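Local coordinates for protein prephenate dehydratase:Amino acid-binding ACT (Brucella abortus, PDB 6VH5) that probably catalyses the conversion of prephenate to 3-phenylpyruvate, a step in phenylalanine biosynthesis, and binds phenylalanine in its ACT domain, at residues Arg26-Gly31 / Gly66-Ala71; His96-Tyr101 / Phe196-Lys201. All coordinates share one frame; numbering follows the deposited sequence.

Contact 1. Residues Arg26-Gly31 / Gly66-Ala71; sequences RISFQG and GAADLA
Ile-27 pairs with Leu-70 and Ser-28 with Ala-71 as parallel beta bridges, joining strand 26-30 to the start of strand 70-77 in the mixed sheet of one lobe of the prephenate dehydratase domain. The evidence is two backbone bonds. Asp-69 N donates to Arg-26 O at 2.8 Å, and Ser-28 N reaches Leu-70 O at the same length. Leu-70 O also receives a CA-H contact from Ile-27 CA (3.2 Å). On one face of the sheet Ile-27 CD1 lies 4.1 Å from Leu-70 CB, the two side chains crossing obliquely; the other face carries Ser-28 and Ala-71. Just before the strand, Ala-68 CB points at the neighbouring backbone, 3.5 Å from Arg-26 O and 4.0 Å from Ser-28 CB. Further out, helix 56-64 covers the Ser-28 face, while Cys-41 of helix 36-44 and Phe-45 just after it meet Ile-27. The bend into Asp-69 is pinned through its carboxylate, whose OD1 and OD2 accept the backbone N-H groups of Thr-24 and Asn-25. With chi1 at 58°, Ser-28 OG sits between its own N and carbonyl carbon, hydrogen-bonded to Ala-59 O and 3.2 Å from Ala-71 CB.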
loop_
_atom_site.group_PDB
_atom_site.type_symbol
_atom_site.label_atom_id
_atom_site.label_comp_id
_atom_site.label_asym_id
_atom_site.label_seq_id
_atom_site.Cartn_x
_atom_site.Cartn_y
_atom_site.Cartn_z
ATOM N N ARG A 26 -1.461 10.503 25.004
ATOM C CA ARG A 26 -0.579 10.424 23.847
ATOM C C ARG A 26 -1.302 9.738 22.694
ATOM O O ARG A 26 -2.086 8.806 22.905
ATOM C CB ARG A 26 0.704 9.657 24.183
ATOM C CG ARG A 26 1.560 10.302 25.278
ATOM C CD ARG A 26 2.257 11.534 24.754
ATOM N NE ARG A 26 3.696 11.328 24.648
ATOM C CZ ARG A 26 4.476 11.949 23.775
ATOM N NH1 ARG A 26 3.957 12.818 22.922
ATOM N NH2 ARG A 26 5.774 11.695 23.750
ATOM N N ILE A 27 -1.039 10.201 21.478
ATOM C CA ILE A 27 -1.553 9.577 20.269
ATOM C C ILE A 27 -0.378 9.263 19.358
ATOM O O ILE A 27 0.338 10.173 18.916
ATOM C CB ILE A 27 -2.594 10.456 19.556
ATOM C CG1 ILE A 27 -2.919 9.862 18.179
ATOM C CG2 ILE A 27 -2.147 11.906 19.499
ATOM C CD1 ILE A 27 -4.238 10.339 17.597
ATOM N N SER A 28 -0.166 7.978 19.086
ATOM C CA SER A 28 0.975 7.579 18.276
ATOM C C SER A 28 0.720 7.818 16.791
ATOM O O SER A 28 -0.409 7.707 16.302
ATOM C CB SER A 28 1.307 6.109 18.514
ATOM O OG SER A 28 0.197 5.285 18.221
ATOM N N PHE A 29 1.793 8.142 16.072
ATOM C CA PHE A 29 1.743 8.221 14.619
ATOM C C PHE A 29 3.082 7.756 14.065
ATOM O O PHE A 29 4.112 7.819 14.745
ATOM C CB PHE A 29 1.435 9.646 14.140
ATOM C CG PHE A 29 2.566 10.626 14.373
ATOM C CD1 PHE A 29 3.485 10.904 13.368
ATOM C CD2 PHE A 29 2.715 11.264 15.597
ATOM C CE1 PHE A 29 4.533 11.801 13.582
ATOM C CE2 PHE A 29 3.755 12.162 15.815
ATOM C CZ PHE A 29 4.664 12.433 14.805
ATOM N N GLN A 30 3.070 7.326 12.805
ATOM C CA GLN A 30 4.289 6.919 12.123
ATOM C C GLN A 30 4.904 8.136 11.443
ATOM O O GLN A 30 4.236 8.814 10.653
ATOM C CB GLN A 30 4.001 5.820 11.096
ATOM C CG GLN A 30 5.226 5.259 10.362
ATOM C CD GLN A 30 5.742 6.180 9.239
ATOM O OE1 GLN A 30 4.963 6.808 8.522
ATOM N NE2 GLN A 30 7.066 6.266 9.104
ATOM N N GLY A 31 6.184 8.402 11.747
ATOM C CA GLY A 31 6.992 9.423 11.119
ATOM C C GLY A 31 7.723 10.280 12.138
ATOM O O GLY A 31 7.810 9.955 13.329
ATOM N N GLY A 66 0.124 0.543 25.955
ATOM C CA GLY A 66 -0.338 1.621 26.796
ATOM C C GLY A 66 0.508 2.869 26.728
ATOM O O GLY A 66 0.232 3.826 27.463
ATOM N N ALA A 67 1.535 2.891 25.875
ATOM C CA ALA A 67 2.279 4.126 25.662
ATOM C C ALA A 67 1.382 5.215 25.099
ATOM O O ALA A 67 1.562 6.397 25.411
ATOM C CB ALA A 67 3.443 3.886 24.701
ATOM N N ALA A 68 0.410 4.842 24.277
ATOM C CA ALA A 68 -0.480 5.815 23.671
ATOM C C ALA A 68 -1.919 5.352 23.814
ATOM O O ALA A 68 -2.209 4.159 23.710
ATOM C CB ALA A 68 -0.125 6.040 22.196
ATOM N N ASP A 69 -2.818 6.316 24.026
ATOM C CA ASP A 69 -4.239 6.004 24.102
ATOM C C ASP A 69 -4.825 5.693 22.730
ATOM O O ASP A 69 -5.709 4.836 22.623
ATOM C CB ASP A 69 -4.989 7.176 24.729
ATOM C CG ASP A 69 -4.466 7.536 26.102
ATOM O OD1 ASP A 69 -3.779 6.693 26.719
ATOM O OD2 ASP A 69 -4.728 8.671 26.549
ATOM N N LEU A 70 -4.324 6.340 21.676
ATOM C CA LEU A 70 -4.857 6.192 20.329
ATOM C C LEU A 70 -3.707 6.183 19.332
ATOM O O LEU A 70 -2.601 6.654 19.621
ATOM C CB LEU A 70 -5.818 7.334 19.953
ATOM C CG LEU A 70 -7.037 7.672 20.807
ATOM C CD1 LEU A 70 -7.654 8.995 20.333
ATOM C CD2 LEU A 70 -8.051 6.542 20.751
ATOM N N ALA A 71 -3.998 5.704 18.122
ATOM C CA ALA A 71 -3.035 5.734 17.031
ATOM C C ALA A 71 -3.693 6.314 15.788
ATOM O O ALA A 71 -4.845 5.986 15.474
ATOM C CB ALA A 71 -2.482 4.334 16.724
#

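Contact 2. Residues His96-Tyr101 / Phe196-Lys201; sequences HIVGEY and FVVLSK
Val-198 bonds to both Val-98 and Gly-99, the sign of a classic beta bulge in an otherwise regular antiparallel pairing of strands 96-104 and 193-200; the N-to-C directions of the two short segments differ by 157°. His-96 with Ser-200 and Tyr-101 with Phe-196 are hydrogen-bonded pairs on either side of the bulge. At the bulge, where Val-98 has psi 13°, Val-198 O accepts Val-98 N at 2.8 Å, while Val-198 N runs almost straight to Gly-99 O at 2.7 Å, although it stands above that carbonyl's plane. The Val-198 side chain begins with CB 3.7 Å from Gly-99 O. Val-198 CG2 lies over the glycine backbone, 3.6 Å from Gly-99 C. Val-198 CG1, anti to the backbone N (chi1 -171°), meets Val-98 CG2 at 4.0 Å, the two valines crossing at about a right angle; Phe-45 also packs on Val-198. On the opposite face Ile-97 divides its branches, CG2 against Val-197 CB and CG1 beside Leu-199 CD2 (3.8 Å). Glu-100 carries its carboxylate away into salt bridges with Arg-195 and Arg-300, and the backbone of Ile-97 bonds to Leu-291, tying this edge to the phenylalanine-binding ACT domain. Phe-196, its side chain about 3 Å (nearest atoms) from that of Thr-194, predicted to be essential for activity, turns its ring edge to Tyr-101 O, which lies in the ring plane 3.7 Å from Phe-196 CD1.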
loop_
_atom_site.group_PDB
_atom_site.type_symbol
_atom_site.label_atom_id
_atom_site.label_comp_id
_atom_site.label_asym_id
_atom_site.label_seq_id
_atom_site.Cartn_x
_atom_site.Cartn_y
_atom_site.Cartn_z
ATOM N N HIS A 96 -9.567 -1.392 17.563
ATOM C CA HIS A 96 -10.821 -0.946 16.993
ATOM C C HIS A 96 -10.640 0.418 16.351
ATOM O O HIS A 96 -9.773 1.207 16.739
ATOM C CB HIS A 96 -11.887 -0.876 18.084
ATOM C CG HIS A 96 -12.078 -2.171 18.815
ATOM N ND1 HIS A 96 -13.148 -3.012 18.585
ATOM C CD2 HIS A 96 -11.332 -2.766 19.777
ATOM C CE1 HIS A 96 -13.047 -4.071 19.371
ATOM N NE2 HIS A 96 -11.960 -3.943 20.110
ATOM N N ILE A 97 -11.471 0.686 15.359
ATOM C CA ILE A 97 -11.529 1.992 14.728
ATOM C C ILE A 97 -12.558 2.822 15.482
ATOM O O ILE A 97 -13.717 2.423 15.604
ATOM C CB ILE A 97 -11.895 1.854 13.249
ATOM C CG1 ILE A 97 -10.952 0.840 12.600
ATOM C CG2 ILE A 97 -11.815 3.211 12.565
ATOM C CD1 ILE A 97 -11.340 0.445 11.203
ATOM N N VAL A 98 -12.136 3.970 16.000
ATOM C CA VAL A 98 -13.010 4.859 16.749
ATOM C C VAL A 98 -13.117 6.228 16.094
ATOM O O VAL A 98 -13.623 7.169 16.707
ATOM C CB VAL A 98 -12.550 4.984 18.214
ATOM C CG1 VAL A 98 -12.722 3.646 18.940
ATOM C CG2 VAL A 98 -11.115 5.419 18.260
ATOM N N GLY A 99 -12.659 6.350 14.851
ATOM C CA GLY A 99 -12.710 7.594 14.124
ATOM C C GLY A 99 -11.972 7.525 12.802
ATOM O O GLY A 99 -11.185 6.602 12.556
ATOM N N GLU A 100 -12.231 8.502 11.939
ATOM C CA GLU A 100 -11.532 8.639 10.673
ATOM C C GLU A 100 -11.205 10.111 10.472
ATOM O O GLU A 100 -11.746 10.987 11.150
ATOM C CB GLU A 100 -12.363 8.078 9.487
ATOM C CG GLU A 100 -13.630 8.856 9.135
ATOM C CD GLU A 100 -14.327 8.360 7.846
ATOM O OE1 GLU A 100 -13.837 7.399 7.200
ATOM O OE2 GLU A 100 -15.371 8.950 7.470
ATOM N N TYR A 101 -10.281 10.383 9.561
ATOM C CA TYR A 101 -9.909 11.769 9.298
ATOM C C TYR A 101 -9.407 11.885 7.869
ATOM O O TYR A 101 -8.641 11.034 7.405
ATOM C CB TYR A 101 -8.846 12.284 10.278
ATOM C CG TYR A 101 -8.587 13.772 10.124
ATOM C CD1 TYR A 101 -9.478 14.709 10.638
ATOM C CD2 TYR A 101 -7.468 14.238 9.438
ATOM C CE1 TYR A 101 -9.256 16.070 10.485
ATOM C CE2 TYR A 101 -7.240 15.600 9.273
ATOM C CZ TYR A 101 -8.135 16.504 9.806
ATOM O OH TYR A 101 -7.916 17.845 9.648
ATOM N N PHE A 196 -7.118 8.830 7.176
ATOM C CA PHE A 196 -6.655 8.137 8.362
ATOM C C PHE A 196 -7.821 7.437 9.049
ATOM O O PHE A 196 -8.985 7.812 8.881
ATOM C CB PHE A 196 -5.995 9.105 9.350
ATOM C CG PHE A 196 -4.838 9.866 8.791
ATOM C CD1 PHE A 196 -5.040 11.026 8.055
ATOM C CD2 PHE A 196 -3.542 9.440 9.020
ATOM C CE1 PHE A 196 -3.973 11.739 7.550
ATOM C CE2 PHE A 196 -2.465 10.148 8.517
ATOM C CZ PHE A 196 -2.680 11.298 7.780
ATOM N N VAL A 197 -7.485 6.413 9.835
ATOM C CA VAL A 197 -8.393 5.820 10.811
ATOM C C VAL A 197 -7.746 5.961 12.181
ATOM O O VAL A 197 -6.524 5.847 12.315
ATOM C CB VAL A 197 -8.714 4.341 10.518
ATOM C CG1 VAL A 197 -9.660 4.224 9.321
ATOM C CG2 VAL A 197 -7.427 3.569 10.285
ATOM N N VAL A 198 -8.566 6.240 13.184
ATOM C CA VAL A 198 -8.120 6.370 14.564
ATOM C C VAL A 198 -8.323 5.026 15.255
ATOM O O VAL A 198 -9.442 4.509 15.293
ATOM C CB VAL A 198 -8.899 7.485 15.274
ATOM C CG1 VAL A 198 -8.305 7.784 16.642
ATOM C CG2 VAL A 198 -8.931 8.730 14.390
ATOM N N LEU A 199 -7.253 4.472 15.828
ATOM C CA LEU A 199 -7.293 3.140 16.411
ATOM C C LEU A 199 -7.251 3.205 17.932
ATOM O O LEU A 199 -6.689 4.133 18.519
ATOM C CB LEU A 199 -6.142 2.264 15.904
ATOM C CG LEU A 199 -6.096 2.106 14.382
ATOM C CD1 LEU A 199 -5.064 1.067 14.001
ATOM C CD2 LEU A 199 -7.455 1.789 13.771
ATOM N N SER A 200 -7.850 2.195 18.565
ATOM C CA SER A 200 -7.895 2.107 20.017
ATOM C C SER A 200 -7.800 0.650 20.443
ATOM O O SER A 200 -8.248 -0.252 19.732
ATOM C CB SER A 200 -9.190 2.723 20.569
ATOM O OG SER A 200 -9.353 2.423 21.942
ATOM N N LYS A 201 -7.271 0.443 21.651
ATOM C CA LYS A 201 -7.143 -0.898 22.208
ATOM C C LYS A 201 -8.469 -1.402 22.752
ATOM O O LYS A 201 -8.706 -2.616 22.780
ATOM C CB LYS A 201 -6.075 -0.893 23.310
ATOM C CG LYS A 201 -5.912 -2.201 24.105
ATOM C CD LYS A 201 -5.111 -1.959 25.392
ATOM C CE LYS A 201 -4.585 -3.248 26.023
ATOM N NZ LYS A 201 -3.392 -3.774 25.304
#

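How the contacts relate
From the N terminus, contact 1 closes first: strand 26-30 is rejoined by strand 70-77 after a 34-residue excursion through helix 36-44, strand 49-53 and helix 56-64. Contact 2 opens later and closes a loop of 94 residues that holds all five strands of the second sheet, 108-111 to 180-183, before the chain returns as strand 193-200. The two loops therefore follow in series, neither nested nor crossed. They meet inside one sheet, where strands 70-77 and 193-200 are neighbours: Ala-71 O and Leu-199 N, 2.9 Å apart, probably form a hydrogen bond, and Leu-70 CD2 packs 4.0 Å from Ser-200 CB.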